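Local coordinates for tRNA (cytidine-2'-O-)-methyltransferase TrmJ (Sulfolobus acidocaldarius, PDB 4CNG), which catalyses 2'-O-methylation of cytidine 32 in tRNA, using S-adenosyl-L-methionine as methyl donor and working as a homodimer, at residues Ala40-Val54 with Ser67-Thr81. The protein carries 1 engineered substitution. Numbering follows the deposited sequence.
Sequences ARLVKNFLIDEFYVV and SAKGSEVIEKMMKIT
Y52 and K79 are neighbours in a parallel bridge, their side chains on the same face of the sheet, where strand 79-81, an outermost strand within the chain, runs beside strand 50-54 in the SPOUT methyltransferase fold. K79 N donates to F51 O (2.9 Å), K79 O receives V53 N, and T81 N closes the series on V53 O. A water accepts from F51 N and donates to M77 O.

On the reverse face, helix segment 40-45 crosses helix 71-77 at 100°, and G70 CA comes within 4.0 Å of R41 CA, which suits glycine. F51, with CG anti to its N (chi1 175°), projects toward helix 71-77. Its CB meets M77 CE, CD2 touches V73 CG1 at 3.6 Å, CE2 packs on M78 CG over the ring face, and CZ reaches M78 SD. Branched V73 also packs on A40 and V43, whereas unbranched M78 bends at chi3; its SD lies oblique to the ring, a Met-aromatic contact, and touches V53 CG2. Extended K44 brings NZ to E72 OE2 at 3.3 Å, a salt bridge whose hydrogen bond is weak.

K79's long aliphatic chain suits a tyrosine face: its CB sits 3.9 Å from the Y52 ring centroid, 4° off the normal, and its CD lies 3.3 Å from Y52 CE1.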
ATOM      1  N   ALA A  40      -8.780  -7.556   0.997  1.00 10.30           N
ATOM      2  CA  ALA A  40      -9.360  -8.585   0.145  1.00 11.09           C
ATOM      3  C   ALA A  40      -9.089  -8.337  -1.341  1.00 10.74           C
ATOM      4  O   ALA A  40      -8.805  -9.252  -2.094  1.00 11.08           O
ATOM      5  CB  ALA A  40     -10.847  -8.714   0.418  1.00 11.47           C
ATOM      6  N   ARG A  41      -9.169  -7.086  -1.752  1.00 10.52           N
ATOM      7  CA  ARG A  41      -8.825  -6.721  -3.137  1.00 11.08           C
ATOM      8  C   ARG A  41      -7.384  -7.083  -3.453  1.00 10.98           C
ATOM      9  O   ARG A  41      -7.092  -7.683  -4.491  1.00 11.31           O
ATOM     10  CB  ARG A  41      -9.088  -5.237  -3.339  1.00 11.64           C
ATOM     11  CG  ARG A  41      -8.931  -4.813  -4.787  1.00 12.60           C
ATOM     12  CD  ARG A  41      -9.270  -3.357  -4.998  1.00 14.17           C
ATOM     13  NE  ARG A  41      -9.072  -2.982  -6.391  1.00 16.05           N
ATOM     14  CZ  ARG A  41      -9.561  -1.888  -6.936  1.00 16.29           C
ATOM     15  NH1 ARG A  41     -10.211  -0.987  -6.213  1.00 15.69           N
ATOM     16  NH2 ARG A  41      -9.289  -1.655  -8.202  1.00 18.84           N
ATOM     17  N   LEU A  42      -6.463  -6.745  -2.549  1.00 10.14           N
ATOM     18  CA  LEU A  42      -5.045  -7.042  -2.730  1.00 10.04           C
ATOM     19  C   LEU A  42      -4.782  -8.540  -2.829  1.00 10.61           C
ATOM     20  O   LEU A  42      -3.881  -8.961  -3.543  1.00 10.66           O
ATOM     21  CB  LEU A  42      -4.231  -6.412  -1.611  1.00  9.68           C
ATOM     22  CG  LEU A  42      -4.113  -4.900  -1.673  1.00 10.34           C
ATOM     23  CD1 LEU A  42      -3.698  -4.362  -0.328  1.00 11.65           C
ATOM     24  CD2 LEU A  42      -3.176  -4.451  -2.805  1.00 11.55           C
ATOM     25  N   VAL A  43      -5.527  -9.351  -2.061  1.00 10.41           N
ATOM     26  CA  VAL A  43      -5.406 -10.795  -2.139  1.00 11.73           C
ATOM     27  C   VAL A  43      -5.604 -11.290  -3.567  1.00 11.81           C
ATOM     28  O   VAL A  43      -4.898 -12.184  -4.034  1.00 13.51           O
ATOM     29  CB  VAL A  43      -6.367 -11.458  -1.136  1.00 11.63           C
ATOM     30  CG1 VAL A  43      -6.594 -12.943  -1.407  1.00 13.75           C
ATOM     31  CG2 VAL A  43      -5.819 -11.276   0.281  1.00 12.54           C
ATOM     32  N   LYS A  44      -6.596 -10.734  -4.249  1.00 12.05           N
ATOM     33  CA  LYS A  44      -6.809 -11.057  -5.650  1.00 13.40           C
ATOM     34  C   LYS A  44      -5.779 -10.397  -6.584  1.00 12.54           C
ATOM     35  O   LYS A  44      -5.287 -11.041  -7.499  1.00 14.32           O
ATOM     36  CB  LYS A  44      -8.218 -10.661  -6.042  1.00 14.76           C
ATOM     37  CG  LYS A  44      -8.619 -11.164  -7.425  1.00 19.99           C
ATOM     38  CD  LYS A  44     -10.088 -10.951  -7.782  1.00 30.49           C
ATOM     39  CE  LYS A  44     -10.385 -11.374  -9.225  1.00 40.38           C
ATOM     40  NZ  LYS A  44     -11.511 -10.619  -9.832  1.00 50.72           N
ATOM     41  N   ASN A  45      -5.442  -9.137  -6.352  1.00 11.59           N
ATOM     42  CA  ASN A  45      -4.424  -8.462  -7.173  1.00 12.12           C
ATOM     43  C   ASN A  45      -3.081  -9.207  -7.198  1.00 11.48           C
ATOM     44  O   ASN A  45      -2.364  -9.153  -8.198  1.00 12.87           O
ATOM     45  CB  ASN A  45      -4.118  -7.046  -6.634  1.00 11.64           C
ATOM     46  CG  ASN A  45      -5.210  -6.010  -6.813  1.00 11.19           C
ATOM     47  OD1 ASN A  45      -5.430  -5.217  -5.890  1.00 12.07           O
ATOM     48  ND2 ASN A  45      -5.858  -5.973  -7.965  1.00 13.00           N
ATOM     49  N   PHE A  46      -2.726  -9.862  -6.086  1.00 11.91           N
ATOM     50  CA  PHE A  46      -1.418 -10.463  -5.939  1.00 11.98           C
ATOM     51  C   PHE A  46      -1.470 -11.972  -5.685  1.00 13.08           C
ATOM     52  O   PHE A  46      -0.457 -12.572  -5.359  1.00 14.31           O
ATOM     53  CB  PHE A  46      -0.605  -9.709  -4.883  1.00 12.33           C
ATOM     54  CG  PHE A  46      -0.253  -8.301  -5.320  1.00 12.18           C
ATOM     55  CD1 PHE A  46       0.585  -8.091  -6.413  1.00 13.33           C
ATOM     56  CD2 PHE A  46      -0.766  -7.208  -4.673  1.00 12.55           C
ATOM     57  CE1 PHE A  46       0.889  -6.805  -6.855  1.00 14.34           C
ATOM     58  CE2 PHE A  46      -0.431  -5.923  -5.068  1.00 13.01           C
ATOM     59  CZ  PHE A  46       0.402  -5.721  -6.140  1.00 14.20           C
ATOM     60  N   LEU A  47      -2.620 -12.587  -5.953  1.00 13.73           N
ATOM     61  CA  LEU A  47      -2.770 -14.039  -5.951  1.00 15.18           C
ATOM     62  C   LEU A  47      -2.209 -14.683  -4.689  1.00 14.87           C
ATOM     63  O   LEU A  47      -1.521 -15.684  -4.732  1.00 17.19           O
ATOM     64  CB  LEU A  47      -2.150 -14.674  -7.207  1.00 17.48           C
ATOM     65  CG  LEU A  47      -2.925 -14.384  -8.497  1.00 22.67           C
ATOM     66  CD1 LEU A  47      -2.147 -14.937  -9.676  1.00 27.75           C
ATOM     67  CD2 LEU A  47      -4.319 -14.996  -8.432  1.00 27.62           C
ATOM     68  N   ILE A  48      -2.659 -14.206  -3.541  1.00 14.68           N
ATOM     69  CA  ILE A  48      -2.313 -14.822  -2.270  1.00 13.34           C
ATOM     70  C   ILE A  48      -3.071 -16.143  -2.147  1.00 12.67           C
ATOM     71  O   ILE A  48      -4.246 -16.234  -2.504  1.00 15.50           O
ATOM     72  CB  ILE A  48      -2.651 -13.849  -1.131  1.00 14.79           C
ATOM     73  CG1 ILE A  48      -1.636 -12.707  -1.104  1.00 20.41           C
ATOM     74  CG2 ILE A  48      -2.793 -14.546   0.198  1.00 20.85           C
ATOM     75  CD1 ILE A  48      -0.230 -13.158  -0.780  1.00 35.93           C
ATOM     76  N   ASP A  49      -2.404 -17.169  -1.636  1.00 13.38           N
ATOM     77  CA  ASP A  49      -2.962 -18.510  -1.614  1.00 14.20           C
ATOM     78  C   ASP A  49      -4.044 -18.723  -0.534  1.00 14.41           C
ATOM     79  O   ASP A  49      -5.016 -19.415  -0.774  1.00 16.35           O
ATOM     80  CB  ASP A  49      -1.834 -19.512  -1.420  1.00 16.21           C
ATOM     81  CG  ASP A  49      -0.781 -19.391  -2.509  1.00 19.24           C
ATOM     82  OD1 ASP A  49      -1.081 -19.822  -3.630  1.00 23.99           O
ATOM     83  OD2 ASP A  49       0.320 -18.848  -2.251  1.00 23.83           O
ATOM     84  N   GLU A  50      -3.833 -18.192   0.660  1.00 12.97           N
ATOM     85  CA  GLU A  50      -4.717 -18.399   1.822  1.00 13.01           C
ATOM     86  C   GLU A  50      -4.835 -17.071   2.546  1.00 11.83           C
ATOM     87  O   GLU A  50      -3.883 -16.297   2.596  1.00 12.54           O
ATOM     88  CB  GLU A  50      -4.094 -19.447   2.753  1.00 14.44           C
ATOM     89  CG  GLU A  50      -3.995 -20.822   2.136  1.00 17.96           C
ATOM     90  CD  GLU A  50      -3.418 -21.875   3.063  1.00 20.58           C
ATOM     91  OE1 GLU A  50      -2.892 -21.546   4.142  1.00 21.62           O
ATOM     92  OE2 GLU A  50      -3.401 -23.055   2.647  1.00 31.54           O
ATOM     93  N   PHE A  51      -6.021 -16.812   3.088  1.00 11.81           N
ATOM     94  CA  PHE A  51      -6.363 -15.536   3.677  1.00 11.23           C
ATOM     95  C   PHE A  51      -7.179 -15.817   4.935  1.00 10.65           C
ATOM     96  O   PHE A  51      -8.321 -16.251   4.843  1.00 12.19           O
ATOM     97  CB  PHE A  51      -7.158 -14.702   2.640  1.00 12.57           C
ATOM     98  CG  PHE A  51      -7.690 -13.386   3.134  1.00 11.50           C
ATOM     99  CD1 PHE A  51      -7.025 -12.603   4.038  1.00 12.08           C
ATOM    100  CD2 PHE A  51      -8.850 -12.903   2.580  1.00 12.45           C
ATOM    101  CE1 PHE A  51      -7.518 -11.372   4.402  1.00 13.09           C
ATOM    102  CE2 PHE A  51      -9.365 -11.665   2.936  1.00 13.06           C
ATOM    103  CZ  PHE A  51      -8.708 -10.911   3.883  1.00 13.15           C
ATOM    104  N   TYR A  52      -6.563 -15.518   6.079  1.00 10.36           N
ATOM    105  CA  TYR A  52      -7.165 -15.718   7.397  1.00 10.58           C
ATOM    106  C   TYR A  52      -7.322 -14.396   8.106  1.00 11.17           C
ATOM    107  O   TYR A  52      -6.415 -13.563   8.096  1.00 11.95           O
ATOM    108  CB  TYR A  52      -6.271 -16.643   8.272  1.00 11.34           C
ATOM    109  CG  TYR A  52      -6.400 -18.093   8.008  1.00 13.22           C
ATOM    110  CD1 TYR A  52      -6.001 -18.658   6.829  1.00 16.00           C
ATOM    111  CD2 TYR A  52      -6.839 -18.938   9.001  1.00 18.99           C
ATOM    112  CE1 TYR A  52      -6.092 -20.006   6.592  1.00 19.99           C
ATOM    113  CE2 TYR A  52      -6.936 -20.303   8.798  1.00 20.20           C
ATOM    114  CZ  TYR A  52      -6.505 -20.842   7.598  1.00 22.10           C
ATOM    115  OH  TYR A  52      -6.596 -22.197   7.370  1.00 33.00           O
ATOM    116  N   VAL A  53      -8.437 -14.248   8.805  0.50 10.86           N
ATOM    117  CA  VAL A  53      -8.698 -13.087   9.601  0.50 10.50           C
ATOM    118  C   VAL A  53      -9.101 -13.574  10.994  0.50 10.51           C
ATOM    119  O   VAL A  53      -9.996 -14.400  11.129  0.50 12.39           O
ATOM    120  CB  VAL A  53      -9.779 -12.221   8.947  0.50 10.83           C
ATOM    121  CG1 VAL A  53     -10.085 -11.027   9.807  0.50 11.04           C
ATOM    122  CG2 VAL A  53      -9.283 -11.702   7.608  0.50 13.63           C
ATOM    123  N   VAL A  54      -8.390 -13.096  11.999  1.00  9.94           N
ATOM    124  CA  VAL A  54      -8.606 -13.487  13.378  1.00 10.51           C
ATOM    125  C   VAL A  54      -9.585 -12.497  14.014  1.00 10.95           C
ATOM    126  O   VAL A  54      -9.323 -11.301  14.085  1.00 11.13           O
ATOM    127  CB  VAL A  54      -7.286 -13.475  14.133  1.00 10.80           C
ATOM    128  CG1 VAL A  54      -7.528 -13.886  15.573  1.00 13.40           C
ATOM    129  CG2 VAL A  54      -6.246 -14.380  13.506  1.00 13.47           C
ATOM    130  N   SER A  67     -13.976  -3.963  -1.614  1.00 27.15           N
ATOM    131  CA  SER A  67     -13.185  -5.085  -2.107  1.00 26.81           C
ATOM    132  C   SER A  67     -13.130  -5.147  -3.638  1.00 23.95           C
ATOM    133  O   SER A  67     -12.376  -5.941  -4.175  1.00 25.51           O
ATOM    134  CB  SER A  67     -13.636  -6.423  -1.511  1.00 25.55           C
ATOM    135  OG  SER A  67     -14.911  -6.786  -1.979  1.00 26.56           O
ATOM    136  N   ALA A  68     -13.860  -4.250  -4.313  1.00 25.35           N
ATOM    137  CA  ALA A  68     -14.019  -4.270  -5.762  1.00 26.50           C
ATOM    138  C   ALA A  68     -14.255  -5.729  -6.137  1.00 33.04           C
ATOM    139  O   ALA A  68     -15.075  -6.395  -5.498  1.00 27.36           O
ATOM    140  CB  ALA A  68     -12.791  -3.680  -6.444  1.00 26.26           C
ATOM    141  N   LYS A  69     -13.438  -6.271  -7.029  1.00 32.70           N
ATOM    142  CA  LYS A  69     -13.538  -7.683  -7.371  1.00 36.43           C
ATOM    143  C   LYS A  69     -13.039  -8.642  -6.270  1.00 46.57           C
ATOM    144  O   LYS A  69     -13.200  -9.865  -6.379  1.00 44.39           O
ATOM    145  CB  LYS A  69     -12.818  -7.936  -8.695  1.00 36.69           C
ATOM    146  CG  LYS A  69     -13.560  -7.347  -9.882  1.00 36.90           C
ATOM    147  CD  LYS A  69     -14.901  -8.040 -10.052  1.00 60.85           C
ATOM    148  CE  LYS A  69     -15.110  -8.503 -11.487  1.00 88.82           C
ATOM    149  NZ  LYS A  69     -16.542  -8.447 -11.898  1.00101.96           N
ATOM    150  N   GLY A  70     -12.449  -8.094  -5.207  1.00 31.71           N
ATOM    151  CA  GLY A  70     -12.127  -8.870  -3.991  1.00 30.59           C
ATOM    152  C   GLY A  70     -13.341  -9.349  -3.215  1.00 32.96           C
ATOM    153  O   GLY A  70     -13.200 -10.013  -2.195  1.00 28.98           O
ATOM    154  N   SER A  71     -14.543  -9.012  -3.678  1.00 29.05           N
ATOM    155  CA  SER A  71     -15.773  -9.426  -2.995  1.00 23.51           C
ATOM    156  C   SER A  71     -15.933 -10.957  -2.871  1.00 32.73           C
ATOM    157  O   SER A  71     -16.302 -11.458  -1.799  1.00 33.75           O
ATOM    158  CB  SER A  71     -16.983  -8.810  -3.699  1.00 31.49           C
ATOM    159  OG  SER A  71     -17.146  -9.346  -4.998  1.00 42.93           O
ATOM    160  N   GLU A  72     -15.557 -11.711  -3.911  1.00 37.13           N
ATOM    161  CA  GLU A  72     -15.621 -13.194  -3.843  1.00 30.46           C
ATOM    162  C   GLU A  72     -14.601 -13.755  -2.841  1.00 23.19           C
ATOM    163  O   GLU A  72     -14.823 -14.774  -2.166  1.00 24.26           O
ATOM    164  CB  GLU A  72     -15.346 -13.787  -5.217  1.00 43.14           C
ATOM    165  CG  GLU A  72     -14.017 -13.368  -5.815  1.00 34.48           C
ATOM    166  CD  GLU A  72     -14.164 -12.429  -7.014  1.00 48.98           C
ATOM    167  OE1 GLU A  72     -14.974 -11.480  -6.940  1.00 52.94           O
ATOM    168  OE2 GLU A  72     -13.473 -12.641  -8.041  1.00 66.17           O
ATOM    169  N   VAL A  73     -13.537 -12.988  -2.668  1.00 19.69           N
ATOM    170  CA  VAL A  73     -12.512 -13.290  -1.695  1.00 16.53           C
ATOM    171  C   VAL A  73     -13.099 -13.332  -0.289  1.00 15.64           C
ATOM    172  O   VAL A  73     -12.885 -14.272   0.426  1.00 17.54           O
ATOM    173  CB  VAL A  73     -11.337 -12.296  -1.795  1.00 16.77           C
ATOM    174  CG1 VAL A  73     -10.393 -12.432  -0.616  1.00 16.90           C
ATOM    175  CG2 VAL A  73     -10.577 -12.500  -3.103  1.00 19.96           C
ATOM    176  N   ILE A  74     -13.857 -12.314   0.085  1.00 15.74           N
ATOM    177  CA  ILE A  74     -14.471 -12.245   1.415  1.00 16.29           C
ATOM    178  C   ILE A  74     -15.518 -13.332   1.612  1.00 18.09           C
ATOM    179  O   ILE A  74     -15.531 -14.042   2.625  1.00 19.21           O
ATOM    180  CB  ILE A  74     -15.058 -10.840   1.654  1.00 18.13           C
ATOM    181  CG1 ILE A  74     -13.916  -9.845   1.827  1.00 19.03           C
ATOM    182  CG2 ILE A  74     -16.006 -10.841   2.853  1.00 20.86           C
ATOM    183  CD1 ILE A  74     -14.361  -8.414   1.848  1.00 20.03           C
ATOM    184  N   GLU A  75     -16.401 -13.459   0.639  1.00 19.63           N
ATOM    185  CA  GLU A  75     -17.553 -14.321   0.787  1.00 24.12           C
ATOM    186  C   GLU A  75     -17.187 -15.799   0.906  1.00 26.14           C
ATOM    187  O   GLU A  75     -17.812 -16.561   1.667  1.00 32.27           O
ATOM    188  CB  GLU A  75     -18.473 -14.108  -0.402  1.00 28.80           C
ATOM    189  CG  GLU A  75     -19.083 -12.721  -0.454  1.00 42.18           C
ATOM    190  CD  GLU A  75     -19.407 -12.277  -1.865  1.00 72.11           C
ATOM    191  OE1 GLU A  75     -19.733 -13.145  -2.705  1.00101.18           O
ATOM    192  OE2 GLU A  75     -19.310 -11.063  -2.137  1.00 85.73           O
ATOM    193  N   LYS A  76     -16.180 -16.213   0.144  1.00 22.82           N
ATOM    194  CA  LYS A  76     -15.843 -17.627   0.051  1.00 24.40           C
ATOM    195  C   LYS A  76     -14.430 -17.983   0.506  1.00 24.98           C
ATOM    196  O   LYS A  76     -14.242 -18.960   1.231  1.00 34.01           O
ATOM    197  CB  LYS A  76     -16.068 -18.132  -1.377  1.00 26.70           C
ATOM    198  CG  LYS A  76     -17.453 -17.835  -1.929  1.00 45.59           C
ATOM    199  CD  LYS A  76     -18.508 -18.710  -1.273  1.00 56.99           C
ATOM    200  CE  LYS A  76     -19.886 -18.072  -1.357  1.00 77.16           C
ATOM    201  NZ  LYS A  76     -20.946 -18.969  -0.822  1.00 89.07           N
ATOM    202  N   MET A  77     -13.434 -17.216   0.074  1.00 18.14           N
ATOM    203  CA  MET A  77     -12.051 -17.624   0.314  1.00 15.65           C
ATOM    204  C   MET A  77     -11.572 -17.366   1.752  1.00 14.68           C
ATOM    205  O   MET A  77     -10.879 -18.197   2.344  1.00 15.85           O
ATOM    206  CB  MET A  77     -11.141 -16.911  -0.666  1.00 19.00           C
ATOM    207  CG  MET A  77      -9.680 -17.232  -0.479  1.00 21.47           C
ATOM    208  SD  MET A  77      -8.595 -16.155  -1.391  1.00 26.15           S
ATOM    209  CE  MET A  77      -7.026 -16.783  -0.868  1.00 22.25           C
ATOM    210  N   MET A  78     -11.920 -16.206   2.279  1.00 13.47           N
ATOM    211  CA  MET A  78     -11.471 -15.765   3.582  1.00 12.46           C
ATOM    212  C   MET A  78     -11.897 -16.733   4.656  1.00 12.73           C
ATOM    213  O   MET A  78     -13.051 -17.138   4.698  1.00 14.49           O
ATOM    214  CB  MET A  78     -12.066 -14.384   3.863  1.00 13.59           C
ATOM    215  CG  MET A  78     -11.552 -13.731   5.123  1.00 14.95           C
ATOM    216  SD  MET A  78     -12.296 -12.124   5.373  1.00 17.49           S
ATOM    217  CE  MET A  78     -13.939 -12.626   5.886  1.00 20.01           C
ATOM    218  N   LYS A  79     -10.958 -17.110   5.502  1.00 11.89           N
ATOM    219  CA  LYS A  79     -11.245 -17.962   6.655  1.00 12.01           C
ATOM    220  C   LYS A  79     -11.192 -17.115   7.910  1.00 12.25           C
ATOM    221  O   LYS A  79     -10.253 -16.377   8.127  1.00 16.78           O
ATOM    222  CB  LYS A  79     -10.211 -19.088   6.734  1.00 14.63           C
ATOM    223  CG  LYS A  79     -10.309 -20.107   5.608  1.00 25.68           C
ATOM    224  CD  LYS A  79      -9.058 -20.963   5.478  1.00 45.19           C
ATOM    225  CE  LYS A  79      -9.125 -21.871   4.252  1.00 61.46           C
ATOM    226  NZ  LYS A  79      -7.780 -22.283   3.754  1.00 89.06           N
ATOM    227  N   ILE A  80     -12.220 -17.202   8.741  1.00 12.29           N
ATOM    228  CA  ILE A  80     -12.259 -16.545  10.019  1.00 11.70           C
ATOM    229  C   ILE A  80     -11.876 -17.555  11.102  1.00 11.86           C
ATOM    230  O   ILE A  80     -12.333 -18.696  11.082  1.00 12.58           O
ATOM    231  CB  ILE A  80     -13.655 -15.982  10.284  1.00 11.87           C
ATOM    232  CG1 ILE A  80     -13.938 -14.909   9.234  1.00 14.24           C
ATOM    233  CG2 ILE A  80     -13.762 -15.403  11.695  1.00 13.82           C
ATOM    234  CD1 ILE A  80     -15.355 -14.366   9.296  1.00 15.37           C
ATOM    235  N   THR A  81     -11.039 -17.142  12.049  0.50 11.69           N
ATOM    236  CA  THR A  81     -10.776 -17.913  13.274  0.50 11.83           C
ATOM    237  C   THR A  81     -10.963 -17.023  14.462  0.50 12.13           C
ATOM    238  O   THR A  81     -10.792 -15.830  14.363  0.50 13.91           O
ATOM    239  CB  THR A  81      -9.331 -18.480  13.333  0.50 17.05           C
ATOM    240  OG1 THR A  81      -8.356 -17.418  13.410  0.50 17.23           O
ATOM    241  CG2 THR A  81      -9.046 -19.372  12.165  0.50 20.89           C
TER
HETATM  242  O   HOH W   1      -8.088 -18.739   2.453  1.00 18.40           O